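Local coordinates for protein adenylyl-sulfate kinase 1, chloroplastic (Arabidopsis thaliana, PDB 3UIE) that phosphorylates adenosine 5'-phosphosulfate at its 3'-hydroxyl with ATP in the chloroplast, yielding the activated sulfate 3'-phosphoadenylyl sulfate and ADP, at residues 107-112 and 163-168; 27-32 and 122-127; 67-72 and 84-89. One frame throughout, in Å; residues are numbered along the deposited sequence.

Contact 1 of 3, residues 107-112 and 163-168; sequences PYRTDR and YEPPLN
Two arginines of the first turn of helix 109-117 each clasp one carbonyl oxygen of the extended, proline-rich run 163-168. R112 comes end-on: NH1 and NH2 both donate to E164 O, with NH2 the shorter at 2.8 Å, and the oxygen lies close to the guanidinium plane. R109 comes side-on, NE and NH2 converging on P165 O, and here too NH2 gives the shorter bond, 2.8 Å. NH2 meets that oxygen on a lone pair, whereas NE stands above the carbonyl plane. The R109 guanidinium is sandwiched, with E164 CB over one face and L167 CD2 over the other, each set toward the rim. R109 CG is anti to the backbone N (chi1 -167°) and the chain bends at chi3 (-74°), which turns the group side-on to P165. The E164 carboxylate passes R109's charged end, although its plane is nearly parallel to the guanidinium, and OE1 instead takes the backbone N-H of R109 at 2.9 Å through its anti lone pair. A water links OE1 to T110 N, so E164 serves one amide directly and a second through water, next to the N-cap residue Y108. A single backbone bond, E164 N to P107 O at 2.8 Å, closes the other end, and Y163 CD1 rests on P107 CA at 3.5 Å. Farther out, R112 NH1 also bonds S106 O, Y163 OH bonds T31, and Y108 OH bonds D161. P107 itself touches the bound adenosine-5'-phosphosulfate, and Y163 packs near G32 of the ATP-binding loop. Neither arginine pairs with the E164 carboxylate; R112 NE has its ionic partner in E126 of the sheet, and the carboxylate's charge is probably favoured by the helix N-terminus.

Contact 2 of 3, residues 27-32 and 122-127; sequences VIWVTG and GDFVEV
The central parallel sheet of this P-loop kinase pairs strand 26-31, which runs into the ATP-binding loop at G32, with strand 124-129. The axes of 27-31 and 124-127 approach to 4.6 Å, with their directions 20° apart. Five backbone hydrogen bonds follow in the staggered parallel pattern: V27 N to D123 O, V125 N to V27 O, W29 N to V125 O, V127 N to W29 O and T31 N to V127 O. The shortest is V127 N to W29 O at 2.7 Å, its donor standing above the carbonyl plane, and the longest is T31 N to V127 O at 3.0 Å. On one face, I28 lies alongside V125 with CD1 3.8 Å from V125 CB, while I28 CG2 meets V127 CG2 at 3.7 Å. The other face carries V27, W29, F124 and E126. There F124 CZ presses on W29 CB at 3.3 Å; the phenyl and the indole five-membered ring are near parallel (27°) but slid apart and barely overlap. W29 NE1 bonds S106 OG, the hydroxyl of the residue assigned by similarity as the phosphoserine intermediate. Strand 99-103 pairs with the other edge of 26-31, through I28 and V30, while helices 76-95 and 109-117 pack over the W29 face, and E126 reaches R116 of the latter in a salt bridge.

Contact 3 of 3, residues 67-72 and 84-89; sequences GLNRDL and RRVGEV
R84, at the start of the 84-89 segment of helix 76-95, turns to the dimer interface, where its NH2 hydrogen-bonds L68 O of the second subunit. R85 does most of the work within the chain. Its CG is anti to the carbonyl carbon and the chain runs extended to NE, sending the guanidinium into the loop 67-72. There it meets D71 end-on, tip to tip: NH1 to OD1 at 2.9 Å and NH2 to OD2 at 3.1 Å, each on a syn lone pair, the two planes only 22° apart in a bidentate salt bridge. NH1 also donates to N69 OD1 at 3.1 Å, from above the amide plane, while L72 CD1 lies over one guanidinium face and E81 takes NE. The loop that receives this arginine is folded as two type I turns, G67 to R70 and N69 to L72, which bring N69 and D71 to the same group. Next along the helix, V86 CG2 lies 3.9 Å from N69 ND2, whose amide bonds N82, a substrate-binding residue. E88 makes a salt bridge with R70 of the second subunit. One turn beyond R85, V89 CG2 meets L68 CD2 at 3.7 Å.

In the fold
From the N terminus, strand 26-31 comes first and waits until strand 124-129 for its partner, so contact 2 closes a long loop. Contact 3 is nested inside that loop: the turn-rich segment 67-72 is tied back to helix 76-95, on the dimer side, after only a short excursion. Segment 107-112 opens contact 1 still within the loop of contact 2, but its partner 163-168 follows strand 124-129, so the two contacts cross. They meet directly where helix 109-117 and the 163-168 run join the sheet's P-loop end. Contact 3 touches contact 2 where G87 and V86 pack on W29, but stays about 6 Å from contact 1 at the nearest atoms.

Contact 1 of 3, residues 107-112 and 163-168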
ATOM      1  N   PRO A 107      10.054  -0.546  17.311  1.00 27.15           N
ATOM      2  CA  PRO A 107      10.917  -0.226  18.456  1.00 27.90           C
ATOM      3  C   PRO A 107      12.319   0.262  18.094  1.00 29.83           C
ATOM      4  O   PRO A 107      12.935   0.924  18.907  1.00 29.17           O
ATOM      5  CB  PRO A 107      10.993  -1.563  19.211  1.00 28.44           C
ATOM      6  CG  PRO A 107      10.802  -2.593  18.141  1.00 26.78           C
ATOM      7  CD  PRO A 107       9.806  -1.992  17.184  1.00 27.98           C
ATOM      8  N   TYR A 108      12.809  -0.058  16.901  1.00 27.80           N
ATOM      9  CA  TYR A 108      14.202   0.203  16.551  1.00 35.44           C
ATOM     10  C   TYR A 108      14.374   1.520  15.795  1.00 33.05           C
ATOM     11  O   TYR A 108      13.755   1.765  14.759  1.00 30.28           O
ATOM     12  CB  TYR A 108      14.766  -0.965  15.738  1.00 38.81           C
ATOM     13  CG  TYR A 108      14.503  -2.321  16.365  1.00 39.24           C
ATOM     14  CD1 TYR A 108      14.576  -2.505  17.745  1.00 38.97           C
ATOM     15  CD2 TYR A 108      14.169  -3.411  15.580  1.00 34.44           C
ATOM     16  CE1 TYR A 108      14.331  -3.757  18.314  1.00 36.77           C
ATOM     17  CE2 TYR A 108      13.920  -4.652  16.134  1.00 38.04           C
ATOM     18  CZ  TYR A 108      14.001  -4.822  17.497  1.00 44.92           C
ATOM     19  OH  TYR A 108      13.749  -6.071  18.025  1.00 42.66           O
ATOM     20  N   ARG A 109      15.243   2.357  16.336  1.00 30.93           N
ATOM     21  CA  ARG A 109      15.494   3.696  15.833  1.00 29.01           C
ATOM     22  C   ARG A 109      16.010   3.641  14.394  1.00 32.06           C
ATOM     23  O   ARG A 109      15.547   4.375  13.521  1.00 29.22           O
ATOM     24  CB  ARG A 109      16.529   4.349  16.773  1.00 30.89           C
ATOM     25  CG  ARG A 109      16.733   5.832  16.650  1.00 39.31           C
ATOM     26  CD  ARG A 109      17.669   6.330  17.780  1.00 39.91           C
ATOM     27  NE  ARG A 109      16.987   6.358  19.066  1.00 37.04           N
ATOM     28  CZ  ARG A 109      17.458   5.843  20.201  1.00 40.51           C
ATOM     29  NH1 ARG A 109      18.634   5.243  20.244  1.00 40.52           N
ATOM     30  NH2 ARG A 109      16.742   5.936  21.307  1.00 27.42           N
ATOM     31  N   THR A 110      16.967   2.754  14.150  1.00 29.45           N
ATOM     32  CA  THR A 110      17.554   2.612  12.818  1.00 27.90           C
ATOM     33  C   THR A 110      16.493   2.274  11.773  1.00 31.61           C
ATOM     34  O   THR A 110      16.566   2.738  10.628  1.00 31.90           O
ATOM     35  CB  THR A 110      18.673   1.539  12.797  1.00 36.65           C
ATOM     36  OG1 THR A 110      19.321   1.532  11.517  1.00 45.89           O
ATOM     37  CG2 THR A 110      18.113   0.149  13.099  1.00 35.04           C
ATOM     38  N   ASP A 111      15.515   1.456  12.147  1.00 29.12           N
ATOM     39  CA  ASP A 111      14.485   1.054  11.187  1.00 29.79           C
ATOM     40  C   ASP A 111      13.462   2.156  10.938  1.00 31.32           C
ATOM     41  O   ASP A 111      13.051   2.362   9.802  1.00 29.29           O
ATOM     42  CB  ASP A 111      13.808  -0.244  11.615  1.00 31.60           C
ATOM     43  CG  ASP A 111      14.773  -1.396  11.669  1.00 38.45           C
ATOM     44  OD1 ASP A 111      15.543  -1.564  10.700  1.00 37.34           O
ATOM     45  OD2 ASP A 111      14.778  -2.122  12.681  1.00 41.26           O
ATOM     46  N   ARG A 112      13.054   2.876  11.987  1.00 26.07           N
ATOM     47  CA  ARG A 112      12.195   4.042  11.761  1.00 27.70           C
ATOM     48  C   ARG A 112      12.919   5.109  10.941  1.00 29.42           C
ATOM     49  O   ARG A 112      12.310   5.748  10.089  1.00 27.45           O
ATOM     50  CB  ARG A 112      11.672   4.654  13.061  1.00 26.87           C
ATOM     51  CG  ARG A 112      10.853   3.721  13.930  1.00 23.04           C
ATOM     52  CD  ARG A 112      10.148   4.527  15.042  1.00 22.60           C
ATOM     53  NE  ARG A 112      11.106   5.350  15.799  1.00 24.42           N
ATOM     54  CZ  ARG A 112      11.737   4.947  16.896  1.00 26.39           C
ATOM     55  NH1 ARG A 112      11.513   3.730  17.395  1.00 25.90           N
ATOM     56  NH2 ARG A 112      12.598   5.761  17.499  1.00 26.43           N
ATOM     57  N   TYR A 163      12.993  -0.982  23.483  1.00 35.25           N
ATOM     58  CA  TYR A 163      12.296   0.045  22.729  1.00 32.55           C
ATOM     59  C   TYR A 163      13.209   1.257  22.705  1.00 27.35           C
ATOM     60  O   TYR A 163      13.659   1.711  23.759  1.00 30.70           O
ATOM     61  CB  TYR A 163      10.934   0.438  23.332  1.00 28.10           C
ATOM     62  CG  TYR A 163      10.301   1.553  22.514  1.00 29.10           C
ATOM     63  CD1 TYR A 163       9.603   1.271  21.341  1.00 23.08           C
ATOM     64  CD2 TYR A 163      10.459   2.881  22.878  1.00 32.01           C
ATOM     65  CE1 TYR A 163       9.058   2.290  20.565  1.00 27.32           C
ATOM     66  CE2 TYR A 163       9.918   3.899  22.118  1.00 30.64           C
ATOM     67  CZ  TYR A 163       9.229   3.600  20.957  1.00 26.75           C
ATOM     68  OH  TYR A 163       8.705   4.620  20.193  1.00 25.73           O
ATOM     69  N   GLU A 164      13.491   1.763  21.506  1.00 28.42           N
ATOM     70  CA  GLU A 164      14.364   2.918  21.329  1.00 32.46           C
ATOM     71  C   GLU A 164      13.566   4.165  20.961  1.00 28.80           C
ATOM     72  O   GLU A 164      13.119   4.304  19.827  1.00 29.99           O
ATOM     73  CB  GLU A 164      15.418   2.607  20.261  1.00 28.27           C
ATOM     74  CG  GLU A 164      16.253   1.372  20.606  1.00 34.60           C
ATOM     75  CD  GLU A 164      17.243   0.985  19.519  1.00 45.86           C
ATOM     76  OE1 GLU A 164      17.001   1.316  18.342  1.00 41.09           O
ATOM     77  OE2 GLU A 164      18.266   0.347  19.844  1.00 38.11           O
ATOM     78  N   PRO A 165      13.365   5.079  21.928  1.00 27.50           N
ATOM     79  CA  PRO A 165      12.557   6.258  21.603  1.00 27.42           C
ATOM     80  C   PRO A 165      13.196   7.149  20.535  1.00 30.47           C
ATOM     81  O   PRO A 165      14.415   7.170  20.378  1.00 31.61           O
ATOM     82  CB  PRO A 165      12.473   6.999  22.942  1.00 31.20           C
ATOM     83  CG  PRO A 165      13.676   6.562  23.679  1.00 34.11           C
ATOM     84  CD  PRO A 165      13.857   5.118  23.314  1.00 32.37           C
ATOM     85  N   PRO A 166      12.362   7.883  19.792  1.00 29.20           N
ATOM     86  CA  PRO A 166      12.872   8.817  18.791  1.00 31.07           C
ATOM     87  C   PRO A 166      13.680   9.912  19.476  1.00 32.14           C
ATOM     88  O   PRO A 166      13.325  10.338  20.566  1.00 33.48           O
ATOM     89  CB  PRO A 166      11.599   9.415  18.184  1.00 31.41           C
ATOM     90  CG  PRO A 166      10.532   8.414  18.470  1.00 30.96           C
ATOM     91  CD  PRO A 166      10.890   7.829  19.807  1.00 28.26           C
ATOM     92  N   LEU A 167      14.750  10.347  18.830  1.00 29.27           N
ATOM     93  CA  LEU A 167      15.624  11.374  19.387  1.00 33.01           C
ATOM     94  C   LEU A 167      15.200  12.757  18.924  1.00 37.48           C
ATOM     95  O   LEU A 167      15.520  13.754  19.555  1.00 35.65           O
ATOM     96  CB  LEU A 167      17.070  11.117  18.967  1.00 32.23           C
ATOM     97  CG  LEU A 167      17.630   9.761  19.381  1.00 37.97           C
ATOM     98  CD1 LEU A 167      19.079   9.632  18.965  1.00 37.61           C
ATOM     99  CD2 LEU A 167      17.469   9.564  20.872  1.00 36.75           C
ATOM    100  N   ASN A 168      14.477  12.823  17.813  1.00 36.16           N
ATOM    101  CA  ASN A 168      14.135  14.118  17.253  1.00 34.75           C
ATOM    102  C   ASN A 168      12.818  14.090  16.503  1.00 36.88           C
ATOM    103  O   ASN A 168      12.759  14.439  15.325  1.00 38.37           O
ATOM    104  CB  ASN A 168      15.249  14.595  16.319  1.00 52.24           C
ATOM    105  CG  ASN A 168      15.198  16.086  16.085  1.00 66.18           C
ATOM    106  OD1 ASN A 168      14.709  16.835  16.932  1.00 62.00           O
ATOM    107  ND2 ASN A 168      15.689  16.529  14.929  1.00 71.45           N
TER
HETATM  108  O   HOH W   1      18.461   1.093  16.093  1.00 36.37           O

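Contact 2 of 3, residues 27-32 and 122-127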
ATOM      1  N   VAL A  27       3.229  10.771   5.483  1.00 22.07           N
ATOM      2  CA  VAL A  27       3.215   9.629   6.384  1.00 22.38           C
ATOM      3  C   VAL A  27       3.257  10.144   7.815  1.00 24.97           C
ATOM      4  O   VAL A  27       4.167  10.887   8.166  1.00 26.87           O
ATOM      5  CB  VAL A  27       4.453   8.750   6.165  1.00 21.73           C
ATOM      6  CG1 VAL A  27       4.456   7.601   7.165  1.00 26.70           C
ATOM      7  CG2 VAL A  27       4.494   8.236   4.708  1.00 27.76           C
ATOM      8  N   ILE A  28       2.269   9.761   8.625  1.00 25.24           N
ATOM      9  CA  ILE A  28       2.263  10.079  10.052  1.00 25.40           C
ATOM     10  C   ILE A  28       2.671   8.796  10.748  1.00 23.72           C
ATOM     11  O   ILE A  28       1.896   7.853  10.828  1.00 24.34           O
ATOM     12  CB  ILE A  28       0.870  10.514  10.552  1.00 26.00           C
ATOM     13  CG1 ILE A  28       0.253  11.586   9.647  1.00 25.95           C
ATOM     14  CG2 ILE A  28       0.929  11.002  12.000  1.00 22.34           C
ATOM     15  CD1 ILE A  28       1.144  12.737   9.313  1.00 32.93           C
ATOM     16  N   TRP A  29       3.908   8.752  11.224  1.00 25.10           N
ATOM     17  CA  TRP A  29       4.464   7.525  11.774  1.00 25.16           C
ATOM     18  C   TRP A  29       4.325   7.523  13.294  1.00 26.99           C
ATOM     19  O   TRP A  29       5.068   8.231  13.992  1.00 24.98           O
ATOM     20  CB  TRP A  29       5.944   7.352  11.346  1.00 22.14           C
ATOM     21  CG  TRP A  29       6.448   6.002  11.714  1.00 23.03           C
ATOM     22  CD1 TRP A  29       6.846   5.584  12.959  1.00 24.78           C
ATOM     23  CD2 TRP A  29       6.514   4.853  10.864  1.00 20.00           C
ATOM     24  NE1 TRP A  29       7.185   4.250  12.925  1.00 24.44           N
ATOM     25  CE2 TRP A  29       6.988   3.780  11.659  1.00 24.69           C
ATOM     26  CE3 TRP A  29       6.245   4.632   9.508  1.00 20.46           C
ATOM     27  CZ2 TRP A  29       7.191   2.506  11.132  1.00 27.20           C
ATOM     28  CZ3 TRP A  29       6.445   3.361   8.995  1.00 25.95           C
ATOM     29  CH2 TRP A  29       6.913   2.316   9.807  1.00 25.89           C
ATOM     30  N   VAL A  30       3.370   6.744  13.803  1.00 24.44           N
ATOM     31  CA  VAL A  30       3.094   6.696  15.246  1.00 23.83           C
ATOM     32  C   VAL A  30       3.778   5.495  15.902  1.00 25.96           C
ATOM     33  O   VAL A  30       3.439   4.335  15.611  1.00 26.20           O
ATOM     34  CB  VAL A  30       1.570   6.624  15.524  1.00 24.65           C
ATOM     35  CG1 VAL A  30       1.293   6.761  17.023  1.00 28.48           C
ATOM     36  CG2 VAL A  30       0.839   7.702  14.755  1.00 26.40           C
ATOM     37  N   THR A  31       4.738   5.782  16.776  1.00 28.48           N
ATOM     38  CA  THR A  31       5.535   4.753  17.436  1.00 24.37           C
ATOM     39  C   THR A  31       5.407   4.820  18.970  1.00 26.57           C
ATOM     40  O   THR A  31       5.129   5.868  19.543  1.00 24.22           O
ATOM     41  CB  THR A  31       7.021   4.869  17.009  1.00 26.46           C
ATOM     42  OG1 THR A  31       7.803   3.875  17.678  1.00 24.84           O
ATOM     43  CG2 THR A  31       7.576   6.259  17.353  1.00 22.16           C
ATOM     44  N   GLY A  32       5.575   3.685  19.637  1.00 24.22           N
ATOM     45  CA  GLY A  32       5.514   3.676  21.087  1.00 24.77           C
ATOM     46  C   GLY A  32       5.315   2.264  21.586  1.00 25.83           C
ATOM     47  O   GLY A  32       4.987   1.367  20.807  1.00 26.06           O
ATOM     48  N   GLY A 122      10.138  16.564   5.100  1.00 43.06           N
ATOM     49  CA  GLY A 122       8.829  17.100   5.437  1.00 46.66           C
ATOM     50  C   GLY A 122       7.663  16.121   5.344  1.00 43.95           C
ATOM     51  O   GLY A 122       6.672  16.278   6.057  1.00 60.98           O
ATOM     52  N   ASP A 123       7.785  15.105   4.498  1.00 37.21           N
ATOM     53  CA  ASP A 123       6.668  14.184   4.240  1.00 36.84           C
ATOM     54  C   ASP A 123       6.527  13.077   5.288  1.00 32.26           C
ATOM     55  O   ASP A 123       5.615  12.265   5.200  1.00 32.06           O
ATOM     56  CB  ASP A 123       6.781  13.540   2.853  1.00 41.84           C
ATOM     57  CG  ASP A 123       6.536  14.522   1.722  1.00 43.32           C
ATOM     58  OD1 ASP A 123       6.102  15.663   1.989  1.00 46.26           O
ATOM     59  OD2 ASP A 123       6.778  14.137   0.562  1.00 51.81           O
ATOM     60  N   PHE A 124       7.436  13.041   6.260  1.00 25.42           N
ATOM     61  CA  PHE A 124       7.421  12.006   7.286  1.00 28.06           C
ATOM     62  C   PHE A 124       7.329  12.668   8.652  1.00 30.30           C
ATOM     63  O   PHE A 124       8.236  13.386   9.064  1.00 31.75           O
ATOM     64  CB  PHE A 124       8.690  11.164   7.182  1.00 31.41           C
ATOM     65  CG  PHE A 124       8.724   9.977   8.100  1.00 27.45           C
ATOM     66  CD1 PHE A 124       8.266   8.750   7.660  1.00 25.91           C
ATOM     67  CD2 PHE A 124       9.248  10.078   9.387  1.00 27.36           C
ATOM     68  CE1 PHE A 124       8.313   7.640   8.468  1.00 25.82           C
ATOM     69  CE2 PHE A 124       9.301   8.964  10.208  1.00 29.61           C
ATOM     70  CZ  PHE A 124       8.826   7.736   9.734  1.00 26.39           C
ATOM     71  N   VAL A 125       6.215  12.449   9.338  1.00 23.25           N
ATOM     72  CA  VAL A 125       5.966  13.080  10.623  1.00 29.39           C
ATOM     73  C   VAL A 125       6.002  12.017  11.695  1.00 31.82           C
ATOM     74  O   VAL A 125       5.059  11.240  11.834  1.00 28.35           O
ATOM     75  CB  VAL A 125       4.595  13.765  10.646  1.00 26.78           C
ATOM     76  CG1 VAL A 125       4.375  14.489  11.992  1.00 29.71           C
ATOM     77  CG2 VAL A 125       4.475  14.733   9.460  1.00 29.32           C
ATOM     78  N   GLU A 126       7.093  11.980  12.454  1.00 27.05           N
ATOM     79  CA  GLU A 126       7.256  10.956  13.481  1.00 24.68           C
ATOM     80  C   GLU A 126       6.558  11.395  14.759  1.00 25.36           C
ATOM     81  O   GLU A 126       6.863  12.447  15.314  1.00 25.50           O
ATOM     82  CB  GLU A 126       8.744  10.708  13.724  1.00 25.65           C
ATOM     83  CG  GLU A 126       9.064   9.484  14.558  1.00 27.99           C
ATOM     84  CD  GLU A 126      10.550   9.180  14.567  1.00 25.32           C
ATOM     85  OE1 GLU A 126      11.334  10.071  14.180  1.00 30.46           O
ATOM     86  OE2 GLU A 126      10.932   8.049  14.948  1.00 29.79           O
ATOM     87  N   VAL A 127       5.631  10.571  15.227  1.00 24.18           N
ATOM     88  CA  VAL A 127       4.803  10.888  16.378  1.00 21.05           C
ATOM     89  C   VAL A 127       5.091   9.882  17.490  1.00 22.94           C
ATOM     90  O   VAL A 127       4.877   8.690  17.308  1.00 26.01           O
ATOM     91  CB  VAL A 127       3.300  10.841  15.996  1.00 25.03           C
ATOM     92  CG1 VAL A 127       2.423  11.085  17.209  1.00 28.23           C
ATOM     93  CG2 VAL A 127       3.010  11.859  14.895  1.00 24.18           C
TER

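Contact 3 of 3, residues 67-72 and 84-89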
ATOM      1  N   GLY A  67      -2.108  -9.761   7.105  1.00 30.54           N
ATOM      2  CA  GLY A  67      -2.204  -9.776   5.653  1.00 29.67           C
ATOM      3  C   GLY A  67      -0.848  -9.744   4.970  1.00 27.58           C
ATOM      4  O   GLY A  67      -0.184 -10.775   4.818  1.00 29.86           O
ATOM      5  N   LEU A  68      -0.445  -8.558   4.532  1.00 24.28           N
ATOM      6  CA  LEU A  68       0.843  -8.379   3.866  1.00 25.08           C
ATOM      7  C   LEU A  68       1.974  -9.022   4.662  1.00 26.61           C
ATOM      8  O   LEU A  68       2.849  -9.676   4.099  1.00 28.49           O
ATOM      9  CB  LEU A  68       1.154  -6.882   3.714  1.00 27.59           C
ATOM     10  CG  LEU A  68       2.498  -6.506   3.076  1.00 25.96           C
ATOM     11  CD1 LEU A  68       2.591  -7.082   1.659  1.00 27.22           C
ATOM     12  CD2 LEU A  68       2.686  -4.986   3.048  1.00 28.94           C
ATOM     13  N   ASN A  69       1.963  -8.821   5.978  1.00 24.86           N
ATOM     14  CA  ASN A  69       3.067  -9.291   6.805  1.00 25.11           C
ATOM     15  C   ASN A  69       2.732 -10.519   7.642  1.00 29.59           C
ATOM     16  O   ASN A  69       3.285 -10.722   8.727  1.00 31.46           O
ATOM     17  CB  ASN A  69       3.598  -8.158   7.682  1.00 28.53           C
ATOM     18  CG  ASN A  69       4.228  -7.046   6.856  1.00 30.92           C
ATOM     19  OD1 ASN A  69       4.543  -7.248   5.693  1.00 29.72           O
ATOM     20  ND2 ASN A  69       4.422  -5.873   7.460  1.00 28.73           N
ATOM     21  N   ARG A  70       1.835 -11.339   7.116  1.00 29.50           N
ATOM     22  CA  ARG A  70       1.412 -12.542   7.818  1.00 30.20           C
ATOM     23  C   ARG A  70       2.564 -13.533   7.944  1.00 33.52           C
ATOM     24  O   ARG A  70       2.493 -14.481   8.733  1.00 40.09           O
ATOM     25  CB  ARG A  70       0.206 -13.185   7.112  1.00 33.47           C
ATOM     26  CG  ARG A  70       0.507 -13.780   5.739  1.00 37.28           C
ATOM     27  CD  ARG A  70      -0.753 -14.403   5.112  1.00 50.50           C
ATOM     28  NE  ARG A  70      -1.849 -13.440   5.015  1.00 61.30           N
ATOM     29  CZ  ARG A  70      -3.102 -13.750   4.684  1.00 72.89           C
ATOM     30  NH1 ARG A  70      -3.433 -15.005   4.421  1.00 79.60           N
ATOM     31  NH2 ARG A  70      -4.030 -12.806   4.618  1.00 69.69           N
ATOM     32  N   ASP A  71       3.623 -13.325   7.167  1.00 30.25           N
ATOM     33  CA  ASP A  71       4.765 -14.238   7.191  1.00 35.29           C
ATOM     34  C   ASP A  71       5.832 -13.848   8.217  1.00 35.79           C
ATOM     35  O   ASP A  71       6.824 -14.560   8.384  1.00 37.83           O
ATOM     36  CB  ASP A  71       5.401 -14.323   5.807  1.00 37.89           C
ATOM     37  CG  ASP A  71       5.870 -12.977   5.307  1.00 35.86           C
ATOM     38  OD1 ASP A  71       5.234 -11.967   5.669  1.00 33.59           O
ATOM     39  OD2 ASP A  71       6.879 -12.925   4.574  1.00 39.67           O
ATOM     40  N   LEU A  72       5.628 -12.735   8.921  1.00 31.57           N
ATOM     41  CA  LEU A  72       6.648 -12.230   9.844  1.00 33.32           C
ATOM     42  C   LEU A  72       6.384 -12.586  11.298  1.00 33.53           C
ATOM     43  O   LEU A  72       5.246 -12.561  11.756  1.00 36.24           O
ATOM     44  CB  LEU A  72       6.757 -10.710   9.720  1.00 31.70           C
ATOM     45  CG  LEU A  72       7.160 -10.263   8.316  1.00 34.75           C
ATOM     46  CD1 LEU A  72       7.352  -8.756   8.291  1.00 29.91           C
ATOM     47  CD2 LEU A  72       8.428 -10.977   7.908  1.00 33.22           C
ATOM     48  N   ARG A  84      10.169  -2.124   7.702  1.00 24.43           N
ATOM     49  CA  ARG A  84      10.619  -1.780   6.364  1.00 28.19           C
ATOM     50  C   ARG A  84       9.461  -1.822   5.369  1.00 28.42           C
ATOM     51  O   ARG A  84       9.268  -0.883   4.600  1.00 24.49           O
ATOM     52  CB  ARG A  84      11.718  -2.732   5.891  1.00 30.07           C
ATOM     53  CG  ARG A  84      12.266  -2.358   4.529  1.00 29.95           C
ATOM     54  CD  ARG A  84      13.122  -3.460   3.922  1.00 27.74           C
ATOM     55  NE  ARG A  84      12.340  -4.588   3.415  1.00 25.57           N
ATOM     56  CZ  ARG A  84      11.767  -4.635   2.211  1.00 31.61           C
ATOM     57  NH1 ARG A  84      11.862  -3.604   1.376  1.00 27.28           N
ATOM     58  NH2 ARG A  84      11.088  -5.717   1.840  1.00 31.12           N
ATOM     59  N   ARG A  85       8.702  -2.913   5.372  1.00 23.74           N
ATOM     60  CA  ARG A  85       7.601  -3.053   4.415  1.00 30.57           C
ATOM     61  C   ARG A  85       6.533  -2.003   4.674  1.00 30.76           C
ATOM     62  O   ARG A  85       5.999  -1.414   3.736  1.00 26.19           O
ATOM     63  CB  ARG A  85       6.969  -4.444   4.478  1.00 28.59           C
ATOM     64  CG  ARG A  85       7.863  -5.576   4.003  1.00 29.71           C
ATOM     65  CD  ARG A  85       7.083  -6.893   4.064  1.00 31.50           C
ATOM     66  NE  ARG A  85       7.938  -8.065   3.925  1.00 32.34           N
ATOM     67  CZ  ARG A  85       7.518  -9.310   4.121  1.00 31.32           C
ATOM     68  NH1 ARG A  85       6.254  -9.541   4.462  1.00 29.28           N
ATOM     69  NH2 ARG A  85       8.363 -10.322   3.984  1.00 33.97           N
ATOM     70  N   VAL A  86       6.216  -1.764   5.944  1.00 25.17           N
ATOM     71  CA  VAL A  86       5.222  -0.742   6.256  1.00 28.21           C
ATOM     72  C   VAL A  86       5.672   0.641   5.780  1.00 23.63           C
ATOM     73  O   VAL A  86       4.866   1.400   5.241  1.00 26.07           O
ATOM     74  CB  VAL A  86       4.824  -0.722   7.749  1.00 30.21           C
ATOM     75  CG1 VAL A  86       3.965   0.491   8.048  1.00 23.17           C
ATOM     76  CG2 VAL A  86       4.068  -1.995   8.099  1.00 29.49           C
ATOM     77  N   GLY A  87       6.952   0.962   5.958  1.00 23.93           N
ATOM     78  CA  GLY A  87       7.500   2.217   5.442  1.00 25.25           C
ATOM     79  C   GLY A  87       7.333   2.346   3.930  1.00 25.37           C
ATOM     80  O   GLY A  87       6.990   3.410   3.411  1.00 24.48           O
ATOM     81  N   GLU A  88       7.595   1.264   3.208  1.00 23.65           N
ATOM     82  CA  GLU A  88       7.451   1.281   1.753  1.00 22.08           C
ATOM     83  C   GLU A  88       5.989   1.443   1.333  1.00 22.11           C
ATOM     84  O   GLU A  88       5.676   2.169   0.387  1.00 23.70           O
ATOM     85  CB  GLU A  88       8.071   0.026   1.128  1.00 24.02           C
ATOM     86  CG  GLU A  88       9.624  -0.017   1.228  1.00 23.51           C
ATOM     87  CD  GLU A  88      10.349   0.822   0.166  1.00 30.13           C
ATOM     88  OE1 GLU A  88       9.729   1.673  -0.523  1.00 27.97           O
ATOM     89  OE2 GLU A  88      11.573   0.628   0.011  1.00 29.25           O
ATOM     90  N   VAL A  89       5.092   0.771   2.033  1.00 24.12           N
ATOM     91  CA  VAL A  89       3.674   0.908   1.698  1.00 25.15           C
ATOM     92  C   VAL A  89       3.161   2.305   2.039  1.00 24.01           C
ATOM     93  O   VAL A  89       2.409   2.910   1.272  1.00 23.41           O
ATOM     94  CB  VAL A  89       2.838  -0.164   2.385  1.00 24.90           C
ATOM     95  CG1 VAL A  89       1.342   0.105   2.156  1.00 24.97           C
ATOM     96  CG2 VAL A  89       3.228  -1.544   1.828  1.00 25.48           C
TER